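Long-range contacts in CrmK (Actinoalloteichus sp. WH1-2216-6, PDB 5I1V), which is a flavin-dependent oxidase with covalently bound FAD that probably acts in recycling shunt products during biosynthesis of caerulomycin: residues L81-V87 against V98-A102; V117-G121 against L145-Y151. All blocks are in the same frame, centred on the assembly; numbering follows the deposited sequence.

Both contacts lie in the FAD-binding part of the chain, and they come in series. From the N terminus, strand 77-80 of the small mixed sheet runs into 81-87. Interaction 1 closes the hairpin that follows, where 81-87 meets 98-102 at the end of strand 95-99. It thus joins the mixed sheet to the edge of the five-stranded antiparallel sheet. Helix 104-115 comes next, packing on both contacts through I107. It leads into 117-121, and interaction 2 closes a longer loop, from there to 145-151, just before strand 152-160. The two contacts do not touch: their centres are 18 Å apart and their nearest atoms about 6 Å.

Interaction 1 of 2, residues L81-V87 against V98-A102; sequences LSSMSHV and VEAGA
This is the open end of a beta hairpin in the FAD-binding domain, of the PCMH type. The loop after strand 77-80 enters strand 87-90 here and meets the end of strand 95-99. V87 and V98 form an antiparallel non-hydrogen-bonded pair, CA to CA 4.6 Å. Next to it, E99 N donates to H86 O at 2.9 Å, almost straight. The first chain enters from a type I turn, L81 to M84; the second leaves by one, E99 to A102. M84 N to L81 O is 2.9 Å and A102 N to E99 O is 3.0 Å, closing the turns. S85 and A102 are the closest CA pair, 3.9 Å. The turns meet at G101. G101 N makes a weak hydrogen bond to M84 O at 3.0 Å. G101 CA gives a CH...O contact to L81 O at 3.4 Å. A CB on G101 would clash with both carbonyl oxygens. E99 has the largest area covered. With chi1 m and chi2 t, its OE1 lies 3.3 Å from H86 CB and 3.6 Å from M84 CB. Its OE2 forms a salt bridge with R199 on strand 196-202. L81 (m, t) puts CD1 3.7 Å from A100 CB. Both residues line the FAD pocket and touch the cofactor, so the paired turns form part of its wall. S83 OG is hydrogen-bonded to N114 of the second subunit. V87 (chi1 t) places CG2 3.8 Å from A102 CB, against I107 and V110 of helix 104-115. The other carboxylate oxygen of the glutamate, E99 OE1, accepts H86 N at 2.9 Å.

Interaction 2 of 2, residues V117-G121 against L145-Y151; sequences VTFPG and LGLTVDY
P120 and T148 dominate this buried contact between two loops of the FAD-binding domain. Segment 117-121 follows helix 104-115 in extended form until P120, the centre of an inverse gamma turn (phi -83°, psi 81°). G121 N returns to F119 O there in a weak bond of 3.0 Å. Segment 145-151 starts at the end of helix 142-145. G146 leaves the helix with positive phi (92°), and a short 3-10 turn, 148-150, leads toward strand 152-160. P120 and T148 are the nearest residues across, CA to CA 5.4 Å. The proline ring (C-gamma endo) sits in the bend of this second loop. Its CG lies 3.8 Å from L145 CB and 3.1 Å from G146 O, and its CD is 3.5 Å from Y151 CE1. Two bonds brace the bend from within: Y151 OH donates to L145 O at 2.6 Å, and L147 N to D150 OD2 at 2.9 Å. T148, with chi1 p, turns its methyl to the first segment. CG2 is 3.3 Å from P120 O, 3.4 Å from G121 CA and 3.6 Å from F119 CE2, at the edge of that ring. T148 OG1 is hydrogen-bonded to G137 O. F119 (chi1 p) packs on I107 and L111 of helix 104-115. G121 is close to H132, and L147 to Y138, so the contact lies just behind residues that bind FAD. No hydrogen bond crosses between the segments. They are held by the fit of the proline ring and the threonine methyl, against carbon and against the carbonyl oxygens of G146 and P120.

Interaction 1 of 2, residues L81-V87 against V98-A102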
# COMPACT_ATOMS: atom_id res chain seq x y z
N LEU A 81 0.94 17.08 -8.12
CA LEU A 81 2.37 16.69 -8.34
C LEU A 81 2.64 15.19 -8.33
O LEU A 81 3.79 14.78 -8.30
CB LEU A 81 3.21 17.40 -7.31
CG LEU A 81 3.24 18.92 -7.40
CD1 LEU A 81 4.31 19.47 -6.47
CD2 LEU A 81 3.51 19.46 -8.79
N SER A 82 1.60 14.36 -8.35
CA SER A 82 1.80 12.90 -8.25
C SER A 82 2.62 12.28 -9.37
O SER A 82 3.22 11.24 -9.16
CB SER A 82 0.44 12.19 -8.09
OG SER A 82 -0.41 12.52 -9.16
N SER A 83 2.73 12.92 -10.52
CA SER A 83 3.61 12.43 -11.58
C SER A 83 5.08 12.90 -11.46
O SER A 83 5.87 12.59 -12.31
CB SER A 83 3.04 12.82 -12.97
OG SER A 83 1.70 12.30 -13.14
N MET A 84 5.43 13.67 -10.44
CA MET A 84 6.81 14.04 -10.16
C MET A 84 7.21 13.32 -8.86
O MET A 84 7.10 13.86 -7.78
CB MET A 84 6.93 15.58 -9.98
CG MET A 84 6.64 16.36 -11.25
SD MET A 84 6.68 18.16 -11.10
CE MET A 84 8.33 18.49 -10.50
N SER A 85 7.64 12.07 -9.00
CA SER A 85 7.92 11.24 -7.83
C SER A 85 9.33 10.63 -7.88
O SER A 85 9.63 9.66 -7.20
CB SER A 85 6.87 10.14 -7.73
OG SER A 85 6.98 9.36 -8.93
N HIS A 86 10.23 11.22 -8.68
CA HIS A 86 11.58 10.74 -8.68
C HIS A 86 12.25 10.78 -7.30
O HIS A 86 12.15 11.79 -6.59
CB HIS A 86 12.42 11.53 -9.68
CG HIS A 86 13.85 11.15 -9.66
ND1 HIS A 86 14.31 9.99 -10.24
CD2 HIS A 86 14.93 11.74 -9.10
CE1 HIS A 86 15.62 9.90 -10.07
NE2 HIS A 86 16.02 10.96 -9.38
N VAL A 87 12.96 9.70 -6.94
CA VAL A 87 13.84 9.61 -5.74
C VAL A 87 15.20 9.07 -6.22
O VAL A 87 15.25 8.07 -6.92
CB VAL A 87 13.25 8.65 -4.69
CG1 VAL A 87 14.20 8.45 -3.51
CG2 VAL A 87 11.93 9.19 -4.18
N VAL A 98 14.47 14.20 -3.74
CA VAL A 98 13.15 13.65 -3.56
C VAL A 98 12.16 14.63 -4.16
O VAL A 98 11.91 15.69 -3.58
CB VAL A 98 12.81 13.42 -2.06
CG1 VAL A 98 11.38 12.88 -1.89
CG2 VAL A 98 13.76 12.46 -1.35
N GLU A 99 11.55 14.27 -5.28
CA GLU A 99 10.45 15.10 -5.86
C GLU A 99 9.25 15.15 -4.94
O GLU A 99 9.00 14.19 -4.20
CB GLU A 99 10.08 14.65 -7.27
CG GLU A 99 11.09 15.20 -8.24
CD GLU A 99 10.92 14.77 -9.69
OE1 GLU A 99 10.10 13.84 -9.95
OE2 GLU A 99 11.59 15.38 -10.57
N ALA A 100 8.51 16.26 -5.00
CA ALA A 100 7.44 16.56 -3.99
C ALA A 100 6.36 15.53 -4.03
O ALA A 100 5.64 15.30 -3.02
CB ALA A 100 6.83 17.91 -4.28
N GLY A 101 6.18 14.91 -5.18
CA GLY A 101 5.11 13.94 -5.28
C GLY A 101 5.47 12.53 -4.95
O GLY A 101 4.60 11.68 -5.04
N ALA A 102 6.70 12.26 -4.51
CA ALA A 102 7.06 10.92 -4.01
C ALA A 102 6.33 10.68 -2.69
O ALA A 102 6.15 11.61 -1.91
CB ALA A 102 8.58 10.87 -3.80

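Interaction 2 of 2, residues V117-G121 against L145-Y151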
# COMPACT_ATOMS: atom_id res chain seq x y z
N VAL A 117 20.10 3.20 3.56
CA VAL A 117 19.89 4.36 4.43
C VAL A 117 18.37 4.65 4.62
O VAL A 117 17.51 4.09 3.94
CB VAL A 117 20.68 5.61 3.86
CG1 VAL A 117 22.09 5.26 3.53
CG2 VAL A 117 20.07 6.19 2.60
N THR A 118 18.05 5.55 5.54
CA THR A 118 16.74 6.01 5.71
C THR A 118 16.76 7.45 6.29
O THR A 118 17.80 7.95 6.65
CB THR A 118 15.97 5.06 6.63
OG1 THR A 118 14.57 5.25 6.44
CG2 THR A 118 16.31 5.27 8.05
N PHE A 119 15.58 8.08 6.40
CA PHE A 119 15.43 9.27 7.25
C PHE A 119 14.14 9.12 8.08
O PHE A 119 13.28 8.34 7.72
CB PHE A 119 15.42 10.53 6.42
CG PHE A 119 14.22 10.64 5.56
CD1 PHE A 119 14.13 9.93 4.40
CD2 PHE A 119 13.16 11.44 5.91
CE1 PHE A 119 13.01 10.02 3.60
CE2 PHE A 119 12.03 11.55 5.11
CZ PHE A 119 11.95 10.83 3.97
N PRO A 120 14.03 9.84 9.21
CA PRO A 120 12.92 9.59 10.14
C PRO A 120 11.63 10.29 9.76
O PRO A 120 11.31 11.34 10.32
CB PRO A 120 13.47 10.13 11.44
CG PRO A 120 14.38 11.24 11.02
CD PRO A 120 15.04 10.74 9.78
N GLY A 121 10.87 9.73 8.84
CA GLY A 121 9.64 10.34 8.40
C GLY A 121 8.54 9.47 8.99
O GLY A 121 8.80 8.60 9.80
N LEU A 145 16.83 9.38 15.57
CA LEU A 145 17.36 10.14 14.40
C LEU A 145 16.92 11.60 14.26
O LEU A 145 17.48 12.35 13.45
CB LEU A 145 16.98 9.42 13.11
CG LEU A 145 17.55 8.00 12.95
CD1 LEU A 145 17.18 7.37 11.60
CD2 LEU A 145 19.05 8.01 13.14
N GLY A 146 15.91 12.00 15.02
CA GLY A 146 15.34 13.31 14.89
C GLY A 146 14.15 13.41 13.93
O GLY A 146 13.43 12.43 13.70
N LEU A 147 13.98 14.60 13.37
CA LEU A 147 12.90 14.89 12.44
C LEU A 147 13.40 14.86 11.03
O LEU A 147 14.60 15.04 10.77
CB LEU A 147 12.29 16.25 12.73
CG LEU A 147 11.79 16.41 14.15
CD1 LEU A 147 11.24 17.80 14.37
CD2 LEU A 147 10.71 15.40 14.50
N THR A 148 12.47 14.72 10.08
CA THR A 148 12.84 14.80 8.68
C THR A 148 13.58 16.10 8.38
O THR A 148 14.56 16.11 7.64
CB THR A 148 11.61 14.76 7.77
OG1 THR A 148 10.69 15.79 8.16
CG2 THR A 148 10.90 13.51 7.90
N VAL A 149 13.13 17.19 8.95
CA VAL A 149 13.74 18.48 8.66
C VAL A 149 15.17 18.62 9.23
O VAL A 149 15.94 19.46 8.76
CB VAL A 149 12.87 19.65 9.09
CG1 VAL A 149 11.53 19.62 8.37
CG2 VAL A 149 12.72 19.73 10.60
N ASP A 150 15.58 17.74 10.14
CA ASP A 150 16.99 17.66 10.52
C ASP A 150 17.96 17.16 9.43
O ASP A 150 19.17 17.21 9.63
CB ASP A 150 17.14 16.86 11.82
CG ASP A 150 16.36 17.51 12.98
OD1 ASP A 150 16.37 18.76 12.99
OD2 ASP A 150 15.72 16.82 13.86
N TYR A 151 17.43 16.71 8.30
CA TYR A 151 18.19 16.26 7.16
C TYR A 151 17.93 17.08 5.92
O TYR A 151 18.27 16.62 4.80
CB TYR A 151 17.80 14.79 6.88
CG TYR A 151 18.13 13.97 8.08
CD1 TYR A 151 17.19 13.80 9.11
CD2 TYR A 151 19.39 13.46 8.26
CE1 TYR A 151 17.52 13.09 10.26
CE2 TYR A 151 19.74 12.77 9.40
CZ TYR A 151 18.82 12.59 10.39
OH TYR A 151 19.21 11.88 11.53